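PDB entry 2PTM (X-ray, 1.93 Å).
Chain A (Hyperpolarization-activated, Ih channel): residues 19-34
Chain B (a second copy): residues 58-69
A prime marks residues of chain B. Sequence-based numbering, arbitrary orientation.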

ATOM      1  N   GLU A  19     -26.884  -6.322  -6.239  1.00 50.94           N
ATOM      2  CA  GLU A  19     -27.392  -5.521  -5.129  1.00 52.77           C
ATOM      3  C   GLU A  19     -26.898  -4.085  -5.210  1.00 54.84           C
ATOM      4  O   GLU A  19     -27.656  -3.141  -4.977  1.00 55.29           O
ATOM      5  CB  GLU A  19     -26.963  -6.120  -3.795  1.00 53.71           C
ATOM      6  CG  GLU A  19     -27.670  -7.400  -3.442  1.00 55.75           C
ATOM      7  CD  GLU A  19     -27.653  -7.674  -1.954  1.00 58.09           C
ATOM      8  OE1 GLU A  19     -27.183  -6.800  -1.191  1.00 56.89           O
ATOM      9  OE2 GLU A  19     -28.115  -8.762  -1.551  1.00 58.25           O
ATOM     10  N   TYR A  20     -25.618  -3.927  -5.528  1.00 51.15           N
ATOM     11  CA  TYR A  20     -25.041  -2.597  -5.663  1.00 50.79           C
ATOM     12  C   TYR A  20     -25.708  -1.841  -6.807  1.00 49.98           C
ATOM     13  O   TYR A  20     -26.097  -0.684  -6.651  1.00 50.47           O
ATOM     14  CB  TYR A  20     -23.529  -2.674  -5.885  1.00 48.79           C
ATOM     15  CG  TYR A  20     -22.924  -1.373  -6.372  1.00 53.15           C
ATOM     16  CD1 TYR A  20     -22.642  -0.335  -5.488  1.00 55.25           C
ATOM     17  CD2 TYR A  20     -22.643  -1.178  -7.717  1.00 56.03           C
ATOM     18  CE1 TYR A  20     -22.090   0.862  -5.934  1.00 55.39           C
ATOM     19  CE2 TYR A  20     -22.092   0.013  -8.172  1.00 57.59           C
ATOM     20  CZ  TYR A  20     -21.819   1.031  -7.279  1.00 56.68           C
ATOM     21  OH  TYR A  20     -21.270   2.211  -7.740  1.00 54.36           O
ATOM     22  N   MET A  21     -25.838  -2.503  -7.952  1.00 46.86           N
ATOM     23  CA  MET A  21     -26.449  -1.889  -9.126  1.00 47.21           C
ATOM     24  C   MET A  21     -27.893  -1.470  -8.863  1.00 52.35           C
ATOM     25  O   MET A  21     -28.397  -0.529  -9.479  1.00 52.71           O
ATOM     26  CB  MET A  21     -26.361  -2.835 -10.322  1.00 44.91           C
ATOM     27  CG  MET A  21     -24.921  -3.132 -10.739  1.00 41.11           C
ATOM     28  SD  MET A  21     -24.824  -3.960 -12.327  1.00 41.19           S
ATOM     29  CE  MET A  21     -25.843  -5.394 -12.005  1.00 38.60           C
ATOM     30  N   GLN A  22     -28.546  -2.174  -7.940  1.00 54.45           N
ATOM     31  CA  GLN A  22     -29.898  -1.828  -7.514  1.00 59.40           C
ATOM     32  C   GLN A  22     -29.913  -0.557  -6.669  1.00 61.63           C
ATOM     33  O   GLN A  22     -30.747   0.317  -6.882  1.00 63.91           O
ATOM     34  CB  GLN A  22     -30.536  -2.986  -6.742  1.00 59.14           C
ATOM     35  CG  GLN A  22     -31.873  -2.646  -6.096  1.00 65.24           C
ATOM     36  CD  GLN A  22     -32.992  -2.474  -7.109  1.00 68.39           C
ATOM     37  OE1 GLN A  22     -32.747  -2.223  -8.290  1.00 69.33           O
ATOM     38  NE2 GLN A  22     -34.231  -2.609  -6.649  1.00 69.10           N
ATOM     39  N   TYR A  23     -28.994  -0.455  -5.713  1.00 61.38           N
ATOM     40  CA  TYR A  23     -28.913   0.726  -4.853  1.00 62.34           C
ATOM     41  C   TYR A  23     -28.552   1.972  -5.653  1.00 60.24           C
ATOM     42  O   TYR A  23     -28.962   3.082  -5.317  1.00 60.54           O
ATOM     43  CB  TYR A  23     -27.901   0.511  -3.743  1.00 66.15           C
ATOM     44  N   ARG A  24     -27.778   1.776  -6.715  1.00 54.48           N
ATOM     45  CA  ARG A  24     -27.347   2.874  -7.566  1.00 56.13           C
ATOM     46  C   ARG A  24     -28.341   3.140  -8.686  1.00 56.12           C
ATOM     47  O   ARG A  24     -28.162   4.067  -9.479  1.00 56.38           O
ATOM     48  CB  ARG A  24     -25.977   2.558  -8.159  1.00 57.85           C
ATOM     49  CG  ARG A  24     -24.873   2.557  -7.133  1.00 60.19           C
ATOM     50  CD  ARG A  24     -24.814   3.898  -6.431  1.00 62.23           C
ATOM     51  NE  ARG A  24     -23.478   4.168  -5.913  1.00 64.65           N
ATOM     52  CZ  ARG A  24     -23.018   5.382  -5.631  1.00 64.73           C
ATOM     53  NH1 ARG A  24     -23.791   6.445  -5.817  1.00 64.12           N
ATOM     54  NH2 ARG A  24     -21.783   5.534  -5.167  1.00 61.85           N
ATOM     55  N   LYS A  25     -29.382   2.318  -8.747  1.00 55.62           N
ATOM     56  CA  LYS A  25     -30.412   2.441  -9.773  1.00 55.33           C
ATOM     57  C   LYS A  25     -29.805   2.587 -11.165  1.00 52.03           C
ATOM     58  O   LYS A  25     -30.257   3.402 -11.969  1.00 51.92           O
ATOM     59  CB  LYS A  25     -31.337   3.621  -9.469  1.00 58.86           C
ATOM     60  CG  LYS A  25     -31.935   3.595  -8.070  1.00 61.58           C
ATOM     61  CD  LYS A  25     -32.692   2.307  -7.811  1.00 63.87           C
ATOM     62  CE  LYS A  25     -33.197   2.250  -6.377  1.00 66.38           C
ATOM     63  NZ  LYS A  25     -33.892   0.964  -6.084  1.00 69.31           N
ATOM     64  N   LEU A  26     -28.778   1.794 -11.446  1.00 50.60           N
ATOM     65  CA  LEU A  26     -28.127   1.847 -12.744  1.00 50.97           C
ATOM     66  C   LEU A  26     -29.141   1.522 -13.831  1.00 52.55           C
ATOM     67  O   LEU A  26     -30.041   0.713 -13.622  1.00 54.09           O
ATOM     68  CB  LEU A  26     -26.957   0.860 -12.801  1.00 48.90           C
ATOM     69  CG  LEU A  26     -25.848   1.053 -11.766  1.00 46.95           C
ATOM     70  CD1 LEU A  26     -24.640   0.188 -12.116  1.00 43.04           C
ATOM     71  CD2 LEU A  26     -25.446   2.519 -11.678  1.00 47.96           C
ATOM     72  N   PRO A  27     -29.009   2.166 -14.997  1.00 51.53           N
ATOM     73  CA  PRO A  27     -29.900   1.861 -16.120  1.00 51.19           C
ATOM     74  C   PRO A  27     -29.722   0.407 -16.548  1.00 52.89           C
ATOM     75  O   PRO A  27     -28.636  -0.139 -16.364  1.00 52.83           O
ATOM     76  CB  PRO A  27     -29.407   2.800 -17.224  1.00 52.25           C
ATOM     77  CG  PRO A  27     -28.640   3.882 -16.511  1.00 53.15           C
ATOM     78  CD  PRO A  27     -28.023   3.209 -15.328  1.00 52.57           C
ATOM     79  N   SER A  28     -30.762  -0.209 -17.104  1.00 53.26           N
ATOM     80  CA  SER A  28     -30.682  -1.622 -17.476  1.00 55.37           C
ATOM     81  C   SER A  28     -29.549  -1.916 -18.459  1.00 51.15           C
ATOM     82  O   SER A  28     -28.897  -2.950 -18.359  1.00 50.96           O
ATOM     83  CB  SER A  28     -32.022  -2.125 -18.027  1.00 63.89           C
ATOM     84  OG  SER A  28     -32.421  -1.381 -19.165  1.00 70.39           O
ATOM     85  N   HIS A  29     -29.310  -1.009 -19.401  1.00 48.56           N
ATOM     86  CA  HIS A  29     -28.255  -1.203 -20.393  1.00 49.46           C
ATOM     87  C   HIS A  29     -26.886  -1.356 -19.737  1.00 46.27           C
ATOM     88  O   HIS A  29     -26.036  -2.115 -20.204  1.00 46.53           O
ATOM     89  CB  HIS A  29     -28.227  -0.032 -21.380  1.00 54.00           C
ATOM     90  CG  HIS A  29     -27.815   1.270 -20.764  1.00 57.86           C
ATOM     91  ND1 HIS A  29     -26.501   1.690 -20.714  1.00 59.92           N
ATOM     92  CD2 HIS A  29     -28.543   2.252 -20.177  1.00 59.55           C
ATOM     93  CE1 HIS A  29     -26.438   2.868 -20.117  1.00 59.49           C
ATOM     94  NE2 HIS A  29     -27.664   3.232 -19.783  1.00 60.43           N
ATOM     95  N   LEU A  30     -26.681  -0.625 -18.648  1.00 43.38           N
ATOM     96  CA  LEU A  30     -25.404  -0.626 -17.943  1.00 41.01           C
ATOM     97  C   LEU A  30     -25.297  -1.816 -16.996  1.00 39.28           C
ATOM     98  O   LEU A  30     -24.222  -2.391 -16.839  1.00 36.96           O
ATOM     99  CB  LEU A  30     -25.243   0.681 -17.171  1.00 41.04           C
ATOM    100  CG  LEU A  30     -23.979   0.890 -16.339  1.00 42.49           C
ATOM    101  CD1 LEU A  30     -22.737   0.535 -17.135  1.00 39.55           C
ATOM    102  CD2 LEU A  30     -23.912   2.333 -15.856  1.00 42.78           C
ATOM    103  N   ARG A  31     -26.412  -2.177 -16.362  1.00 36.68           N
ATOM    104  CA  ARG A  31     -26.453  -3.368 -15.527  1.00 34.90           C
ATOM    105  C   ARG A  31     -26.105  -4.565 -16.385  1.00 33.64           C
ATOM    106  O   ARG A  31     -25.325  -5.420 -15.986  1.00 33.29           O
ATOM    107  CB  ARG A  31     -27.844  -3.571 -14.920  1.00 37.96           C
ATOM    108  CG  ARG A  31     -28.263  -2.489 -13.940  1.00 39.83           C
ATOM    109  CD  ARG A  31     -29.399  -2.952 -13.046  1.00 42.31           C
ATOM    110  NE  ARG A  31     -29.976  -1.827 -12.311  1.00 47.30           N
ATOM    111  CZ  ARG A  31     -30.841  -1.949 -11.309  1.00 50.31           C
ATOM    112  NH1 ARG A  31     -31.225  -3.153 -10.910  1.00 50.18           N
ATOM    113  NH2 ARG A  31     -31.316  -0.868 -10.701  1.00 53.73           N
ATOM    114  N   ASN A  32     -26.696  -4.619 -17.573  1.00 32.53           N
ATOM    115  CA  ASN A  32     -26.436  -5.720 -18.492  1.00 35.36           C
ATOM    116  C   ASN A  32     -25.005  -5.744 -19.006  1.00 31.77           C
ATOM    117  O   ASN A  32     -24.438  -6.813 -19.208  1.00 29.59           O
ATOM    118  CB  ASN A  32     -27.443  -5.713 -19.641  1.00 38.30           C
ATOM    119  CG  ASN A  32     -28.812  -6.184 -19.200  1.00 42.37           C
ATOM    120  OD1 ASN A  32     -28.923  -7.094 -18.378  1.00 42.56           O
ATOM    121  ND2 ASN A  32     -29.863  -5.567 -19.736  1.00 42.79           N
ATOM    122  N   LYS A  33     -24.416  -4.565 -19.200  1.00 32.57           N
ATOM    123  CA  LYS A  33     -23.020  -4.483 -19.621  1.00 30.04           C
ATOM    124  C   LYS A  33     -22.115  -5.095 -18.558  1.00 29.75           C
ATOM    125  O   LYS A  33     -21.191  -5.860 -18.862  1.00 27.50           O
ATOM    126  CB  LYS A  33     -22.612  -3.033 -19.877  1.00 31.39           C
ATOM    127  CG  LYS A  33     -21.135  -2.870 -20.241  1.00 30.00           C
ATOM    128  CD  LYS A  33     -20.787  -1.454 -20.685  1.00 31.48           C
ATOM    129  CE  LYS A  33     -19.382  -1.418 -21.343  1.00 29.77           C
ATOM    130  NZ  LYS A  33     -18.745  -0.094 -21.213  1.00 37.24           N
ATOM    131  N   ILE A  34     -22.396  -4.757 -17.308  1.00 26.79           N
ATOM    132  CA  ILE A  34     -21.614  -5.256 -16.183  1.00 25.68           C
ATOM    133  C   ILE A  34     -21.774  -6.765 -16.003  1.00 25.03           C
ATOM    134  O   ILE A  34     -20.789  -7.480 -15.856  1.00 27.63           O
ATOM    135  CB  ILE A  34     -21.976  -4.494 -14.908  1.00 26.91           C
ATOM    136  CG1 ILE A  34     -21.545  -3.038 -15.078  1.00 26.95           C
ATOM    137  CG2 ILE A  34     -21.320  -5.127 -13.681  1.00 27.91           C
ATOM    138  CD1 ILE A  34     -22.097  -2.094 -14.030  1.00 29.89           C
TER
ATOM    139  N   GLU B  58     -11.640  -0.518 -17.034  1.00 23.12           N
ATOM    140  CA  GLU B  58     -11.569   0.928 -16.867  1.00 22.89           C
ATOM    141  C   GLU B  58     -12.810   1.586 -17.465  1.00 23.11           C
ATOM    142  O   GLU B  58     -13.315   2.564 -16.921  1.00 25.02           O
ATOM    143  CB  GLU B  58     -10.300   1.486 -17.510  1.00 23.85           C
ATOM    144  CG  GLU B  58     -10.155   2.994 -17.387  1.00 25.36           C
ATOM    145  CD  GLU B  58      -8.772   3.459 -17.764  0.50 23.79           C
ATOM    146  OE1 GLU B  58      -8.120   2.779 -18.579  0.50 23.48           O
ATOM    147  OE2 GLU B  58      -8.336   4.502 -17.247  0.50 22.70           O
ATOM    148  N   SER B  59     -13.312   1.039 -18.570  1.00 21.92           N
ATOM    149  CA  SER B  59     -14.536   1.559 -19.193  1.00 24.69           C
ATOM    150  C   SER B  59     -15.766   1.449 -18.290  1.00 26.19           C
ATOM    151  O   SER B  59     -16.553   2.400 -18.158  1.00 25.67           O
ATOM    152  CB  SER B  59     -14.812   0.841 -20.514  1.00 29.19           C
ATOM    153  OG  SER B  59     -13.787   1.113 -21.449  1.00 30.25           O
ATOM    154  N   ILE B  60     -15.949   0.285 -17.676  1.00 24.24           N
ATOM    155  CA  ILE B  60     -17.051   0.134 -16.732  1.00 25.07           C
ATOM    156  C   ILE B  60     -16.885   1.123 -15.573  1.00 27.34           C
ATOM    157  O   ILE B  60     -17.853   1.762 -15.149  1.00 28.84           O
ATOM    158  CB  ILE B  60     -17.179  -1.308 -16.230  1.00 24.38           C
ATOM    159  CG1 ILE B  60     -17.673  -2.197 -17.380  1.00 24.74           C
ATOM    160  CG2 ILE B  60     -18.116  -1.379 -14.995  1.00 25.50           C
ATOM    161  CD1 ILE B  60     -17.725  -3.665 -17.071  1.00 24.82           C
ATOM    162  N   ARG B  61     -15.658   1.278 -15.079  1.00 25.99           N
ATOM    163  CA  ARG B  61     -15.414   2.222 -13.982  1.00 27.43           C
ATOM    164  C   ARG B  61     -15.775   3.647 -14.373  1.00 30.22           C
ATOM    165  O   ARG B  61     -16.309   4.403 -13.562  1.00 29.85           O
ATOM    166  CB  ARG B  61     -13.960   2.180 -13.513  1.00 30.58           C
ATOM    167  CG  ARG B  61     -13.621   1.002 -12.625  1.00 32.51           C
ATOM    168  CD  ARG B  61     -12.292   1.223 -11.922  1.00 35.57           C
ATOM    169  NE  ARG B  61     -11.189   1.278 -12.869  1.00 37.19           N
ATOM    170  CZ  ARG B  61     -10.589   0.199 -13.371  1.00 38.14           C
ATOM    171  NH1 ARG B  61     -10.990  -1.011 -13.001  1.00 39.84           N
ATOM    172  NH2 ARG B  61      -9.592   0.327 -14.237  1.00 36.73           N
ATOM    173  N   GLN B  62     -15.471   4.023 -15.611  1.00 29.38           N
ATOM    174  CA  GLN B  62     -15.800   5.369 -16.078  1.00 29.79           C
ATOM    175  C   GLN B  62     -17.303   5.515 -16.236  1.00 30.96           C
ATOM    176  O   GLN B  62     -17.880   6.534 -15.848  1.00 33.88           O
ATOM    177  CB  GLN B  62     -15.095   5.685 -17.401  1.00 29.91           C
ATOM    178  CG  GLN B  62     -13.590   5.829 -17.269  1.00 31.21           C
ATOM    179  CD  GLN B  62     -12.872   5.787 -18.605  1.00 33.99           C
ATOM    180  OE1 GLN B  62     -13.438   5.378 -19.622  1.00 36.21           O
ATOM    181  NE2 GLN B  62     -11.612   6.199 -18.606  1.00 33.62           N
ATOM    182  N   ASP B  63     -17.936   4.495 -16.808  1.00 29.68           N
ATOM    183  CA  ASP B  63     -19.384   4.520 -17.003  1.00 33.07           C
ATOM    184  C   ASP B  63     -20.106   4.626 -15.668  1.00 35.26           C
ATOM    185  O   ASP B  63     -21.044   5.413 -15.516  1.00 37.85           O
ATOM    186  CB  ASP B  63     -19.851   3.269 -17.752  1.00 35.69           C
ATOM    187  CG  ASP B  63     -19.386   3.246 -19.190  1.00 40.39           C
ATOM    188  OD1 ASP B  63     -18.857   4.268 -19.667  1.00 41.89           O
ATOM    189  OD2 ASP B  63     -19.550   2.203 -19.851  1.00 44.46           O
ATOM    190  N   VAL B  64     -19.670   3.839 -14.694  1.00 32.58           N
ATOM    191  CA  VAL B  64     -20.325   3.862 -13.392  1.00 35.79           C
ATOM    192  C   VAL B  64     -20.074   5.181 -12.665  1.00 36.27           C
ATOM    193  O   VAL B  64     -20.995   5.767 -12.100  1.00 38.41           O
ATOM    194  CB  VAL B  64     -19.913   2.666 -12.510  1.00 38.01           C
ATOM    195  CG1 VAL B  64     -20.603   2.758 -11.156  1.00 39.82           C
ATOM    196  CG2 VAL B  64     -20.266   1.353 -13.205  1.00 38.82           C
ATOM    197  N   ALA B  65     -18.839   5.672 -12.693  1.00 34.02           N
ATOM    198  CA  ALA B  65     -18.551   6.938 -12.019  1.00 33.16           C
ATOM    199  C   ALA B  65     -19.314   8.092 -12.677  1.00 35.53           C
ATOM    200  O   ALA B  65     -19.842   8.978 -11.994  1.00 37.36           O
ATOM    201  CB  ALA B  65     -17.055   7.217 -12.004  1.00 33.50           C
ATOM    202  N   ASN B  66     -19.379   8.080 -14.004  1.00 34.26           N
ATOM    203  CA  ASN B  66     -20.121   9.110 -14.721  1.00 34.94           C
ATOM    204  C   ASN B  66     -21.594   9.093 -14.356  1.00 34.87           C
ATOM    205  O   ASN B  66     -22.210  10.146 -14.197  1.00 35.94           O
ATOM    206  CB  ASN B  66     -19.956   8.967 -16.236  1.00 33.93           C
ATOM    207  CG  ASN B  66     -18.800   9.795 -16.778  1.00 34.20           C
ATOM    208  OD1 ASN B  66     -18.744  11.010 -16.594  1.00 35.89           O
ATOM    209  ND2 ASN B  66     -17.891   9.145 -17.466  1.00 33.94           N
ATOM    210  N   TYR B  67     -22.168   7.900 -14.226  1.00 34.29           N
ATOM    211  CA  TYR B  67     -23.589   7.823 -13.881  1.00 37.79           C
ATOM    212  C   TYR B  67     -23.862   8.266 -12.446  1.00 42.38           C
ATOM    213  O   TYR B  67     -24.793   9.037 -12.184  1.00 42.91           O
ATOM    214  CB  TYR B  67     -24.166   6.426 -14.113  1.00 43.24           C
ATOM    215  CG  TYR B  67     -25.677   6.425 -13.989  1.00 47.91           C
ATOM    216  CD1 TYR B  67     -26.481   6.693 -15.089  1.00 51.16           C
ATOM    217  CD2 TYR B  67     -26.298   6.203 -12.763  1.00 52.26           C
ATOM    218  CE1 TYR B  67     -27.867   6.712 -14.975  1.00 54.59           C
ATOM    219  CE2 TYR B  67     -27.678   6.222 -12.641  1.00 53.03           C
ATOM    220  CZ  TYR B  67     -28.458   6.476 -13.751  1.00 55.89           C
ATOM    221  OH  TYR B  67     -29.836   6.501 -13.640  1.00 59.89           O
ATOM    222  N   ASN B  68     -23.062   7.771 -11.510  1.00 44.85           N
ATOM    223  CA  ASN B  68     -23.254   8.122 -10.110  1.00 47.31           C
ATOM    224  C   ASN B  68     -23.029   9.609  -9.847  1.00 46.89           C
ATOM    225  O   ASN B  68     -23.628  10.183  -8.935  1.00 46.17           O
ATOM    226  CB  ASN B  68     -22.366   7.266  -9.209  1.00 47.90           C
ATOM    227  CG  ASN B  68     -22.731   5.797  -9.267  1.00 48.01           C
ATOM    228  OD1 ASN B  68     -23.793   5.431  -9.774  1.00 47.22           O
ATOM    229  ND2 ASN B  68     -21.853   4.947  -8.753  1.00 47.85           N
ATOM    230  N   CYS B  69     -22.177  10.231 -10.660  1.00 46.34           N
ATOM    231  CA  CYS B  69     -21.863  11.653 -10.502  1.00 46.90           C
ATOM    232  C   CYS B  69     -22.617  12.561 -11.482  1.00 43.38           C
ATOM    233  O   CYS B  69     -22.313  13.744 -11.588  1.00 41.78           O
ATOM    234  CB  CYS B  69     -20.352  11.889 -10.644  1.00 49.57           C
ATOM    235  SG  CYS B  69     -19.328  11.281  -9.274  1.00 57.69           S
TER

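The most unusual feature of this contact is a proline packed on a tyrosine ring. Pro27 CD lies 3.7 Å from the centroid of the Tyr67′ ring (CG to CZ), 18° off the ring normal, a CH-pi contact over the face. Pro27 CG also comes to 3.3 Å from Tyr67′ CE1. Pro27 is the N-cap of helix 28-34, where its lack of an amide hydrogen costs no helical bond and its puckered, rigid ring offers apolar CH groups to the flat face of Tyr67′. Tyr67′ gives up 85 Å², the most of any residue here. It also meets the loop before the proline: Leu26 CD2 is 3.9 Å from Tyr67′ CD2.

Helices 28-34 and 58-68 run nearly antiparallel, at 153°, with axes 11.2 Å apart at closest approach. Apolar side chains fill the space between them. Ile34 CG1 packs 3.8 Å from Ile60′ CG2, and Ile34 CD1 lies 4.0 Å from Val64′ CG2. Leu30 points toward the partner helix, and its CD1 is 4.0 Å from Asp63′ CB. Branched aliphatic chains suit these buried positions, where they have no polar groups to satisfy.

A salt bridge adds a charged link. Lys33 is extended, with all four chi angles t, and its NZ reaches Asp63′ OD2 at 2.8 Å. Asp63′ points toward the partner, so its short side chain can meet the long lysine.

At the other end of the contact, Asn68′ ND2 donates a hydrogen bond to Tyr20 OH at 3.0 Å. Tyr20 CB points sideways, but the long ring carries the hydroxyl to the amide. Val64′ CG1 sits at the edge of that ring, 4.3 Å from Tyr20 CE2. The Asn68′ amide also lies over one face of the Arg24 guanidinium, with ND2 3.4 Å from Arg24 CZ. Together the two stretches bury 622 Å².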